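Local coordinates for protein glutathione S-transferase (Pseudomonas protegens, PDB 4IKH) that binds glutathione, two molecules to a site, and probably acts as a glutathione transferase, joining the thiol of glutathione to electrophilic substrates, at residues Pro130-Val135 against Arg193-Phe198. Residues are numbered along the deposited sequence; the frame is centred on the assembly and turned at random.
With GSH (glutathione), chain D.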
ATOM      1  N   PRO A 130       4.631  -6.251  -2.337  1.00 28.50           N
ATOM      2  CA  PRO A 130       5.326  -6.928  -1.228  1.00 32.69           C
ATOM      3  C   PRO A 130       5.449  -8.433  -1.428  1.00 30.72           C
ATOM      4  O   PRO A 130       6.474  -9.027  -1.056  1.00 36.49           O
ATOM      5  CB  PRO A 130       4.422  -6.651  -0.020  1.00 27.84           C
ATOM      6  CG  PRO A 130       3.736  -5.363  -0.350  1.00 25.24           C
ATOM      7  CD  PRO A 130       3.472  -5.478  -1.867  1.00 23.21           C
HETATM    8  N   MSE A 131       4.416  -9.056  -1.983  1.00 29.23           N
HETATM    9  CA  MSE A 131       4.449 -10.503  -2.148  1.00 28.88           C
HETATM   10  C   MSE A 131       5.349 -10.958  -3.299  1.00 29.41           C
HETATM   11  O   MSE A 131       6.074 -11.939  -3.149  1.00 36.16           O
HETATM   12  CB  MSE A 131       3.039 -11.084  -2.251  1.00 31.59           C
HETATM   13  CG  MSE A 131       2.184 -10.818  -1.005  1.00 37.79           C
HETATM   14 SE   MSE A 131       2.854 -11.709   0.610  1.00 43.56          SE
HETATM   15  CE  MSE A 131       3.715 -10.175   1.493  1.00 28.87           C
ATOM     16  N   PHE A 132       5.325 -10.259  -4.435  1.00 36.35           N
ATOM     17  CA  PHE A 132       6.242 -10.603  -5.526  1.00 29.75           C
ATOM     18  C   PHE A 132       7.680 -10.380  -5.042  1.00 25.99           C
ATOM     19  O   PHE A 132       8.591 -11.107  -5.411  1.00 31.69           O
ATOM     20  CB  PHE A 132       5.985  -9.760  -6.793  1.00 29.93           C
ATOM     21  CG  PHE A 132       4.713 -10.115  -7.548  1.00 31.96           C
ATOM     22  CD1 PHE A 132       3.767 -10.983  -7.012  1.00 30.55           C
ATOM     23  CD2 PHE A 132       4.473  -9.571  -8.811  1.00 35.30           C
ATOM     24  CE1 PHE A 132       2.603 -11.286  -7.701  1.00 29.39           C
ATOM     25  CE2 PHE A 132       3.306  -9.880  -9.515  1.00 35.79           C
ATOM     26  CZ  PHE A 132       2.376 -10.739  -8.958  1.00 35.61           C
ATOM     27  N   GLY A 133       7.878  -9.359  -4.214  1.00 29.58           N
ATOM     28  CA  GLY A 133       9.184  -9.087  -3.635  1.00 27.52           C
ATOM     29  C   GLY A 133       9.710 -10.265  -2.834  1.00 32.32           C
ATOM     30  O   GLY A 133      10.908 -10.566  -2.868  1.00 36.58           O
ATOM     31  N   GLN A 134       8.819 -10.946  -2.115  1.00 29.44           N
ATOM     32  CA  GLN A 134       9.230 -12.124  -1.364  1.00 31.26           C
ATOM     33  C   GLN A 134       9.590 -13.286  -2.306  1.00 34.66           C
ATOM     34  O   GLN A 134      10.497 -14.074  -2.010  1.00 35.63           O
ATOM     35  CB  GLN A 134       8.149 -12.548  -0.371  1.00 29.70           C
ATOM     36  CG  GLN A 134       7.783 -11.468   0.660  1.00 29.62           C
ATOM     37  CD  GLN A 134       8.958 -10.575   1.012  1.00 29.69           C
ATOM     38  OE1 GLN A 134       8.991  -9.404   0.629  1.00 30.87           O
ATOM     39  NE2 GLN A 134       9.937 -11.127   1.725  1.00 25.37           N
ATOM     40  N   VAL A 135       8.896 -13.399  -3.438  1.00 33.10           N
ATOM     41  CA  VAL A 135       9.241 -14.440  -4.406  1.00 30.27           C
ATOM     42  C   VAL A 135      10.666 -14.202  -4.909  1.00 30.30           C
ATOM     43  O   VAL A 135      11.456 -15.146  -5.061  1.00 33.63           O
ATOM     44  CB  VAL A 135       8.271 -14.484  -5.617  1.00 32.05           C
ATOM     45  CG1 VAL A 135       8.745 -15.501  -6.629  1.00 34.36           C
ATOM     46  CG2 VAL A 135       6.872 -14.829  -5.174  1.00 30.53           C
ATOM     47  N   ARG A 193       5.897  -7.649 -14.889  1.00 31.20           N
ATOM     48  CA  ARG A 193       7.079  -7.726 -15.748  1.00 38.82           C
ATOM     49  C   ARG A 193       8.314  -8.211 -14.987  1.00 40.18           C
ATOM     50  O   ARG A 193       9.066  -9.055 -15.458  1.00 36.40           O
ATOM     51  CB  ARG A 193       7.365  -6.348 -16.348  1.00 42.05           C
ATOM     52  CG  ARG A 193       8.651  -6.269 -17.159  1.00 42.74           C
ATOM     53  CD  ARG A 193       8.801  -4.892 -17.786  1.00 42.15           C
ATOM     54  NE  ARG A 193      10.023  -4.780 -18.579  1.00 46.21           N
ATOM     55  CZ  ARG A 193      11.194  -4.389 -18.090  1.00 51.29           C
ATOM     56  NH1 ARG A 193      11.315  -4.080 -16.809  1.00 49.50           N
ATOM     57  NH2 ARG A 193      12.249  -4.309 -18.883  1.00 52.70           N
ATOM     58  N   ASN A 194       8.523  -7.676 -13.793  1.00 36.25           N
ATOM     59  CA  ASN A 194       9.727  -8.003 -13.057  1.00 37.63           C
ATOM     60  C   ASN A 194       9.678  -9.441 -12.536  1.00 34.68           C
ATOM     61  O   ASN A 194      10.687 -10.140 -12.538  1.00 39.34           O
ATOM     62  CB  ASN A 194       9.923  -6.998 -11.917  1.00 39.87           C
ATOM     63  CG  ASN A 194      11.193  -7.249 -11.121  1.00 44.74           C
ATOM     64  OD1 ASN A 194      12.298  -6.918 -11.559  1.00 47.47           O
ATOM     65  ND2 ASN A 194      11.037  -7.820  -9.935  1.00 39.99           N
ATOM     66  N   LEU A 195       8.499  -9.884 -12.105  1.00 29.52           N
ATOM     67  CA  LEU A 195       8.336 -11.248 -11.597  1.00 35.24           C
ATOM     68  C   LEU A 195       8.775 -12.286 -12.630  1.00 41.43           C
ATOM     69  O   LEU A 195       9.487 -13.250 -12.307  1.00 38.67           O
ATOM     70  CB  LEU A 195       6.872 -11.495 -11.216  1.00 32.50           C
ATOM     71  CG  LEU A 195       6.542 -12.848 -10.575  1.00 35.44           C
ATOM     72  CD1 LEU A 195       7.161 -12.927  -9.179  1.00 29.15           C
ATOM     73  CD2 LEU A 195       5.037 -13.076 -10.500  1.00 34.90           C
ATOM     74  N   ILE A 196       8.358 -12.079 -13.877  1.00 46.75           N
ATOM     75  CA  ILE A 196       8.616 -13.058 -14.937  1.00 48.85           C
ATOM     76  C   ILE A 196       9.898 -12.788 -15.730  1.00 46.32           C
ATOM     77  O   ILE A 196      10.370 -13.656 -16.466  1.00 51.93           O
ATOM     78  CB  ILE A 196       7.411 -13.192 -15.904  1.00 48.39           C
ATOM     79  CG1 ILE A 196       7.217 -11.926 -16.734  1.00 45.42           C
ATOM     80  CG2 ILE A 196       6.132 -13.507 -15.133  1.00 53.36           C
ATOM     81  CD1 ILE A 196       5.943 -11.973 -17.580  1.00 50.33           C
ATOM     82  N   GLY A 197      10.450 -11.587 -15.592  1.00 44.47           N
ATOM     83  CA  GLY A 197      11.738 -11.282 -16.188  1.00 46.15           C
ATOM     84  C   GLY A 197      12.868 -11.465 -15.183  1.00 52.36           C
ATOM     85  O   GLY A 197      13.404 -12.568 -15.031  1.00 49.28           O
ATOM     86  N   PHE A 198      13.217 -10.389 -14.479  1.00 51.15           N
ATOM     87  CA  PHE A 198      14.379 -10.385 -13.582  1.00 50.51           C
ATOM     88  C   PHE A 198      14.347 -11.491 -12.519  1.00 48.35           C
ATOM     89  O   PHE A 198      15.373 -12.113 -12.219  1.00 48.43           O
ATOM     90  CB  PHE A 198      14.507  -9.011 -12.909  1.00 53.18           C
ATOM     91  CG  PHE A 198      15.787  -8.819 -12.138  1.00 55.60           C
ATOM     92  CD1 PHE A 198      17.019  -9.044 -12.740  1.00 57.09           C
ATOM     93  CD2 PHE A 198      15.760  -8.378 -10.822  1.00 59.25           C
ATOM     94  CE1 PHE A 198      18.199  -8.858 -12.040  1.00 55.69           C
ATOM     95  CE2 PHE A 198      16.941  -8.187 -10.110  1.00 58.09           C
ATOM     96  CZ  PHE A 198      18.161  -8.429 -10.724  1.00 58.83           C
TER
HETATM   97  N1  GSH D 303      17.128  -5.934   0.650  1.00 91.92           N
HETATM   98  CA1 GSH D 303      15.793  -5.788   1.097  1.00 88.17           C
HETATM   99  C1  GSH D 303      15.109  -7.119   1.150  1.00 89.55           C
HETATM  100  O11 GSH D 303      15.791  -8.187   1.193  1.00 87.79           O
HETATM  101  O12 GSH D 303      13.842  -7.180   1.155  1.00 90.41           O
HETATM  102  CB1 GSH D 303      15.071  -4.893   0.148  1.00 81.59           C
HETATM  103  CG1 GSH D 303      15.090  -5.455  -1.279  1.00 74.32           C
HETATM  104  CD1 GSH D 303      13.969  -4.739  -1.998  1.00 64.75           C
HETATM  105  OE1 GSH D 303      13.749  -3.581  -1.703  1.00 62.21           O
HETATM  106  N2  GSH D 303      13.139  -5.416  -3.002  1.00 57.28           N
HETATM  107  CA2 GSH D 303      12.074  -4.696  -3.642  1.00 51.62           C
HETATM  108  C2  GSH D 303      10.746  -5.066  -2.991  1.00 49.37           C
HETATM  109  O2  GSH D 303      10.543  -6.233  -2.615  1.00 51.43           O
HETATM  110  CB2 GSH D 303      12.021  -5.033  -5.098  1.00 54.26           C
HETATM  111  SG2 GSH D 303      13.484  -4.488  -5.932  1.00 62.48           S
HETATM  112  N3  GSH D 303       9.682  -4.087  -2.787  1.00 52.62           N
HETATM  113  CA3 GSH D 303       8.436  -4.527  -2.157  1.00 51.97           C
HETATM  114  C3  GSH D 303       7.280  -3.619  -2.468  1.00 41.82           C
HETATM  115  O31 GSH D 303       7.285  -2.872  -3.474  1.00 41.06           O
HETATM  116  O32 GSH D 303       6.277  -3.595  -1.719  1.00 45.97           O
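In the all-helical C-terminal domain of this glutathione transferase fold, helix 111-140 packs against the end of helix 183-196 where F132 and V135 close on L195. The methyl CD2 of L195 sits over the middle of one face of the F132 ring, a CH-pi contact 3.8 Å from the centroid and 11° off the ring normal. L195 has its CG anti to the backbone N (chi1 -176°), which carries both methyls across to helix 111-140, where one meets the ring and the other reaches V135. The F132 and L195 side chains cross at about a right angle, and CB of L195 adds a touch at CD2 of F132, 3.9 Å away. W191 and I192 of helix 183-196 also touch F132, as does A159 of helix 150-170, which brings a third helix to the ring. An alanine at F132 takes away the ring, and would probably leave CD2 of L195 without its aromatic face and open a gap between the two helices. The next residue, G133, belongs to the glutathione pocket: its CA lies 3.3 Å from glutathione O2, where a side chain would clash. One turn on from F132, V135 CG1 meets L195 CD1 at 4.0 Å.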